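PDB 5AVM: phosphoribosylformylglycinamidine cyclo-ligase from Thermus thermophilus HB8, which probably catalyses the ATP-dependent ring closure of formylglycinamidine ribonucleotide to 5-aminoimidazole ribonucleotide in de novo purine biosynthesis. Local coordinates for residues B[194-199]-B[280-285]; B[180-185]-B[274-279]. All coordinates share one frame; numbering follows the deposited sequence.

Both contacts fall in the C-terminal domain and share helix 275-283. From the N terminus, strand 176-181 runs into 180-185, the first half of contact 2; the chain then enters helix 190-196, whose end, 194-199, opens contact 1. Roughly eighty residues later it reaches 274-279, closing contact 2, and then 280-285, closing contact 1. The two loops therefore cross rather than nest. Contact 2 ties the exit of a strand of the mixed sheet to the start of helix 275-283, and contact 1 ties the end of helix 190-196 to the C-terminal end of helix 275-283. With centres about 14 Å apart, they meet at Leu279, on which Val196, Val197 and Ile285 all pack.

Contact 1: residues B[194-199]-B[280-285]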
loop_
_atom_site.group_PDB
_atom_site.type_symbol
_atom_site.label_atom_id
_atom_site.label_comp_id
_atom_site.label_asym_id
_atom_site.label_seq_id
_atom_site.Cartn_x
_atom_site.Cartn_y
_atom_site.Cartn_z
ATOM N N ARG B 194 13.875 -19.888 -3.281
ATOM C CA ARG B 194 14.621 -19.988 -2.029
ATOM C C ARG B 194 14.720 -21.425 -1.535
ATOM O O ARG B 194 15.687 -21.793 -0.864
ATOM C CB ARG B 194 13.997 -19.088 -0.956
ATOM C CG ARG B 194 14.183 -17.588 -1.218
ATOM C CD ARG B 194 13.722 -16.747 -0.033
ATOM N NE ARG B 194 14.555 -16.950 1.155
ATOM C CZ ARG B 194 14.080 -17.264 2.358
ATOM N NH1 ARG B 194 12.774 -17.417 2.541
ATOM N NH2 ARG B 194 14.909 -17.426 3.381
ATOM N N LYS B 195 13.723 -22.236 -1.876
ATOM C CA LYS B 195 13.723 -23.643 -1.494
ATOM C C LYS B 195 14.697 -24.416 -2.378
ATOM O O LYS B 195 15.498 -25.214 -1.891
ATOM C CB LYS B 195 12.332 -24.251 -1.656
ATOM C CG LYS B 195 12.350 -25.775 -1.786
ATOM C CD LYS B 195 10.959 -26.354 -2.007
ATOM C CE LYS B 195 11.030 -27.820 -2.421
ATOM N NZ LYS B 195 11.665 -28.003 -3.764
ATOM N N VAL B 196 14.612 -24.179 -3.684
ATOM C CA VAL B 196 15.474 -24.852 -4.647
ATOM C C VAL B 196 16.967 -24.545 -4.453
ATOM O O VAL B 196 17.802 -25.448 -4.537
ATOM C CB VAL B 196 15.047 -24.502 -6.098
ATOM C CG1 VAL B 196 16.110 -24.935 -7.083
ATOM C CG2 VAL B 196 13.739 -25.191 -6.427
ATOM N N VAL B 197 17.301 -23.283 -4.191
ATOM C CA VAL B 197 18.698 -22.898 -3.994
ATOM C C VAL B 197 19.146 -22.981 -2.532
ATOM O O VAL B 197 20.299 -22.691 -2.214
ATOM C CB VAL B 197 18.971 -21.457 -4.501
ATOM C CG1 VAL B 197 18.602 -21.350 -5.966
ATOM C CG2 VAL B 197 18.199 -20.449 -3.671
ATOM N N ALA B 198 18.234 -23.380 -1.650
ATOM C CA ALA B 198 18.532 -23.489 -0.225
ATOM C C ALA B 198 19.759 -24.349 0.045
ATOM O O ALA B 198 19.701 -25.580 -0.057
ATOM C CB ALA B 198 17.335 -24.066 0.506
ATOM N N GLY B 199 20.869 -23.699 0.392
ATOM C CA GLY B 199 22.088 -24.431 0.683
ATOM C C GLY B 199 23.187 -24.336 -0.363
ATOM O O GLY B 199 24.248 -24.938 -0.195
ATOM N N GLN B 280 14.896 -25.260 -12.393
ATOM C CA GLN B 280 14.056 -26.399 -12.725
ATOM C C GLN B 280 14.799 -27.715 -12.493
ATOM O O GLN B 280 14.318 -28.592 -11.775
ATOM C CB GLN B 280 13.627 -26.277 -14.188
ATOM C CG GLN B 280 12.923 -27.470 -14.783
ATOM C CD GLN B 280 12.502 -27.204 -16.216
ATOM O OE1 GLN B 280 13.238 -26.581 -16.982
ATOM N NE2 GLN B 280 11.322 -27.681 -16.588
ATOM N N ARG B 281 15.977 -27.842 -13.096
ATOM C CA ARG B 281 16.792 -29.046 -12.963
ATOM C C ARG B 281 17.224 -29.297 -11.518
ATOM O O ARG B 281 17.106 -30.416 -11.015
ATOM C CB ARG B 281 18.038 -28.937 -13.844
ATOM C CG ARG B 281 18.066 -29.854 -15.061
ATOM C CD ARG B 281 19.403 -29.720 -15.779
ATOM N NE ARG B 281 20.511 -29.922 -14.851
ATOM C CZ ARG B 281 21.602 -29.163 -14.802
ATOM N NH1 ARG B 281 21.737 -28.140 -15.642
ATOM N NH2 ARG B 281 22.549 -29.418 -13.899
ATOM N N LEU B 282 17.730 -28.251 -10.862
ATOM C CA LEU B 282 18.200 -28.340 -9.479
ATOM C C LEU B 282 17.074 -28.740 -8.539
ATOM O O LEU B 282 17.250 -29.595 -7.667
ATOM C CB LEU B 282 18.786 -27.000 -9.033
ATOM C CG LEU B 282 19.381 -26.916 -7.624
ATOM C CD1 LEU B 282 20.640 -27.758 -7.539
ATOM C CD2 LEU B 282 19.699 -25.469 -7.296
ATOM N N GLY B 283 15.917 -28.113 -8.725
ATOM C CA GLY B 283 14.772 -28.411 -7.889
ATOM C C GLY B 283 13.919 -29.505 -8.494
ATOM O O GLY B 283 12.891 -29.881 -7.929
ATOM N N GLY B 284 14.347 -30.022 -9.642
ATOM C CA GLY B 284 13.594 -31.067 -10.306
ATOM C C GLY B 284 12.158 -30.614 -10.437
ATOM O O GLY B 284 11.224 -31.347 -10.111
ATOM N N ILE B 285 11.992 -29.388 -10.915
ATOM C CA ILE B 285 10.677 -28.784 -11.079
ATOM C C ILE B 285 10.081 -29.083 -12.453
ATOM O O ILE B 285 10.701 -28.810 -13.484
ATOM C CB ILE B 285 10.771 -27.252 -10.875
ATOM C CG1 ILE B 285 11.348 -26.960 -9.487
ATOM C CG2 ILE B 285 9.406 -26.613 -11.033
ATOM C CD1 ILE B 285 11.859 -25.555 -9.316
#
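Val196 pushes both its methyls against Leu282, Gly283 and Ile285, so that the last turn of helix 190-196 rests on the Schellman motif ending helix 275-283. In that motif Ile285 N bonds back to Gln280 O at 2.6 Å, Gly284 N makes a weak bond to Arg281 O, and Gly284 is the C-prime residue with positive phi. The chain thus turns at Gly284 and carries Ile285 round to the same valine that Leu282 meets from the helix. The chains come nearest at Val196 and Gly283, whose CA atoms are 4.9 Å apart. Glycine permits this closeness: a beta carbon on Gly283 would run into Val196 CG2.

The two valine branches divide the work. CG1, anti to the backbone N (chi1 167°), lies 3.6 Å from Gly283 N and equally near Leu282 CD2, while CG2 takes the Gly283 CA side. Leu282 CD2 also reaches the backbone, standing 3.3 Å from Val196 O, and its side chain crosses that of Val196 obliquely. An alanine in place of Val196 would probably open a gap between the helix ends, leaving Leu282 CD2 and Ile285 CD1 without the methyls they pack on.

No hydrogen bond spans the segments, and the join is apolar and largely buried. Val197 points its CB away and packs on Leu213 and Leu217 of helix 213-218, its CG1 only loosely near Leu282 CD2, while at the more open margin Leu282 touches Gln200. Ile285 also packs on Met290 of helix 287-293, which brings a further helix to this corner of the domain. The tightest carbon pair is here as well: Ile285 CD1 presses on Val196 CG2 at 3.5 Å, closer than usual van der Waals contact.

Contact 2: residues B[180-185]-B[274-279]; sequences LPSSGP and PVFPYL
Gly184 O meets the Phe276 ring at CZ, 3.4 Å away and oblique to the ring, and also accepts a hydrogen bond from Asn295 ND2. The same amide holds Ser182 as well, through a hydrogen bond between Ser182 OG and Asn295 OD1. Asn295, in the loop before strand 298-304, thus pins the turn leaving strand 176-181 at two points. Ser182 OG approaches the ring near its plane, at the edge beside CE2 (4.3 Å), as a loose neighbour of the aromatic.

The rest of the contact is apolar. Phe276 CG lies anti to its carbonyl carbon (chi1 -71°), and the ring reaches the Gly184-Pro185 peptide with its far atoms: CZ is 3.8 Å from Pro185 N, while CE1 lies 3.9 Å from Pro185 CA and only slightly farther from Pro185 CG, the two side chains crossing at a slant. Val275 shares the CG of this proline with the ring and also meets its CD. Val275 CG1 sits between the backbone N and the carbonyl carbon (chi1 72°) and approaches Pro185 CD tip to tip at 4.0 Å. That methyl also stands 4.3 Å above the plane of the Phe276 ring, over its centre, so the same carbon that meets the proline also lies over the aromatic face. Gly184 has backbone angles that suit glycine, since a beta carbon there would be jammed against the preceding carbonyl and against Pro185 CD.

Together these contacts set the first turn of helix 275-283 against the exit of a central strand in the six-stranded mixed sheet. Around them, Pro185 also packs on Tyr190 and Ile193 of helix 190-196, Val275 on Leu217 of helix 213-218, and Ser182 bonds through its backbone to Gly297 next to strand 298-304.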
loop_
_atom_site.group_PDB
_atom_site.type_symbol
_atom_site.label_atom_id
_atom_site.label_comp_id
_atom_site.label_asym_id
_atom_site.label_seq_id
_atom_site.Cartn_x
_atom_site.Cartn_y
_atom_site.Cartn_z
ATOM N N LEU B 180 7.894 -9.080 -24.408
ATOM C CA LEU B 180 9.065 -8.262 -24.136
ATOM C C LEU B 180 9.821 -9.121 -23.126
ATOM O O LEU B 180 9.237 -9.608 -22.151
ATOM C CB LEU B 180 8.660 -6.920 -23.529
ATOM C CG LEU B 180 7.737 -6.078 -24.411
ATOM C CD1 LEU B 180 7.547 -4.719 -23.771
ATOM C CD2 LEU B 180 8.338 -5.943 -25.811
ATOM N N PRO B 181 11.131 -9.323 -23.351
ATOM C CA PRO B 181 12.010 -10.134 -22.502
ATOM C C PRO B 181 12.172 -9.757 -21.037
ATOM O O PRO B 181 12.464 -8.612 -20.704
ATOM C CB PRO B 181 13.335 -10.096 -23.261
ATOM C CG PRO B 181 13.327 -8.723 -23.858
ATOM C CD PRO B 181 11.914 -8.620 -24.389
ATOM N N SER B 182 11.991 -10.748 -20.171
ATOM C CA SER B 182 12.142 -10.555 -18.738
ATOM C C SER B 182 13.636 -10.603 -18.440
ATOM O O SER B 182 14.410 -11.122 -19.249
ATOM C CB SER B 182 11.413 -11.656 -17.959
ATOM O OG SER B 182 12.094 -12.894 -18.042
ATOM N N SER B 183 14.036 -10.068 -17.288
ATOM C CA SER B 183 15.442 -10.021 -16.892
ATOM C C SER B 183 15.810 -11.157 -15.956
ATOM O O SER B 183 16.906 -11.191 -15.395
ATOM C CB SER B 183 15.733 -8.711 -16.180
ATOM O OG SER B 183 15.123 -8.728 -14.902
ATOM N N GLY B 184 14.887 -12.089 -15.780
ATOM C CA GLY B 184 15.135 -13.196 -14.883
ATOM C C GLY B 184 13.841 -13.502 -14.175
ATOM O O GLY B 184 12.772 -13.282 -14.745
ATOM N N PRO B 185 13.890 -13.990 -12.930
ATOM C CA PRO B 185 12.640 -14.300 -12.230
ATOM C C PRO B 185 11.785 -13.071 -11.920
ATOM O O PRO B 185 10.595 -13.189 -11.628
ATOM C CB PRO B 185 13.122 -15.013 -10.964
ATOM C CG PRO B 185 14.476 -15.583 -11.373
ATOM C CD PRO B 185 15.058 -14.440 -12.154
ATOM N N PRO B 274 18.612 -18.314 -18.717
ATOM C CA PRO B 274 19.232 -19.593 -18.350
ATOM C C PRO B 274 19.007 -20.028 -16.904
ATOM O O PRO B 274 19.093 -21.220 -16.583
ATOM C CB PRO B 274 20.703 -19.350 -18.650
ATOM C CG PRO B 274 20.863 -17.904 -18.284
ATOM C CD PRO B 274 19.638 -17.275 -18.914
ATOM N N VAL B 275 18.723 -19.056 -16.037
ATOM C CA VAL B 275 18.497 -19.331 -14.621
ATOM C C VAL B 275 17.263 -20.188 -14.379
ATOM O O VAL B 275 17.195 -20.878 -13.368
ATOM C CB VAL B 275 18.343 -18.030 -13.811
ATOM C CG1 VAL B 275 17.002 -17.380 -14.114
ATOM C CG2 VAL B 275 18.486 -18.328 -12.337
ATOM N N PHE B 276 16.297 -20.154 -15.300
ATOM C CA PHE B 276 15.074 -20.941 -15.145
ATOM C C PHE B 276 15.260 -22.456 -15.256
ATOM O O PHE B 276 15.011 -23.185 -14.294
ATOM C CB PHE B 276 14.008 -20.479 -16.142
ATOM C CG PHE B 276 13.436 -19.129 -15.829
ATOM C CD1 PHE B 276 12.854 -18.876 -14.590
ATOM C CD2 PHE B 276 13.489 -18.100 -16.766
ATOM C CE1 PHE B 276 12.336 -17.614 -14.290
ATOM C CE2 PHE B 276 12.974 -16.837 -16.476
ATOM C CZ PHE B 276 12.398 -16.594 -15.238
ATOM N N PRO B 277 15.692 -22.957 -16.430
ATOM C CA PRO B 277 15.874 -24.406 -16.555
ATOM C C PRO B 277 16.875 -24.938 -15.538
ATOM O O PRO B 277 16.850 -26.115 -15.184
ATOM C CB PRO B 277 16.341 -24.570 -17.996
ATOM C CG PRO B 277 17.056 -23.279 -18.274
ATOM C CD PRO B 277 16.137 -22.268 -17.657
ATOM N N TYR B 278 17.752 -24.053 -15.072
ATOM C CA TYR B 278 18.753 -24.404 -14.075
ATOM C C TYR B 278 18.031 -24.687 -12.761
ATOM O O TYR B 278 18.229 -25.729 -12.140
ATOM C CB TYR B 278 19.739 -23.253 -13.884
ATOM C CG TYR B 278 20.767 -23.543 -12.826
ATOM C CD1 TYR B 278 21.683 -24.581 -12.988
ATOM C CD2 TYR B 278 20.787 -22.824 -11.632
ATOM C CE1 TYR B 278 22.589 -24.900 -11.984
ATOM C CE2 TYR B 278 21.689 -23.135 -10.622
ATOM C CZ TYR B 278 22.582 -24.175 -10.803
ATOM O OH TYR B 278 23.455 -24.506 -9.797
ATOM N N LEU B 279 17.191 -23.750 -12.336
ATOM C CA LEU B 279 16.426 -23.916 -11.109
ATOM C C LEU B 279 15.595 -25.183 -11.271
ATOM O O LEU B 279 15.590 -26.059 -10.411
ATOM C CB LEU B 279 15.503 -22.711 -10.905
ATOM C CG LEU B 279 16.195 -21.357 -10.752
ATOM C CD1 LEU B 279 15.167 -20.240 -10.781
ATOM C CD2 LEU B 279 16.989 -21.347 -9.459
#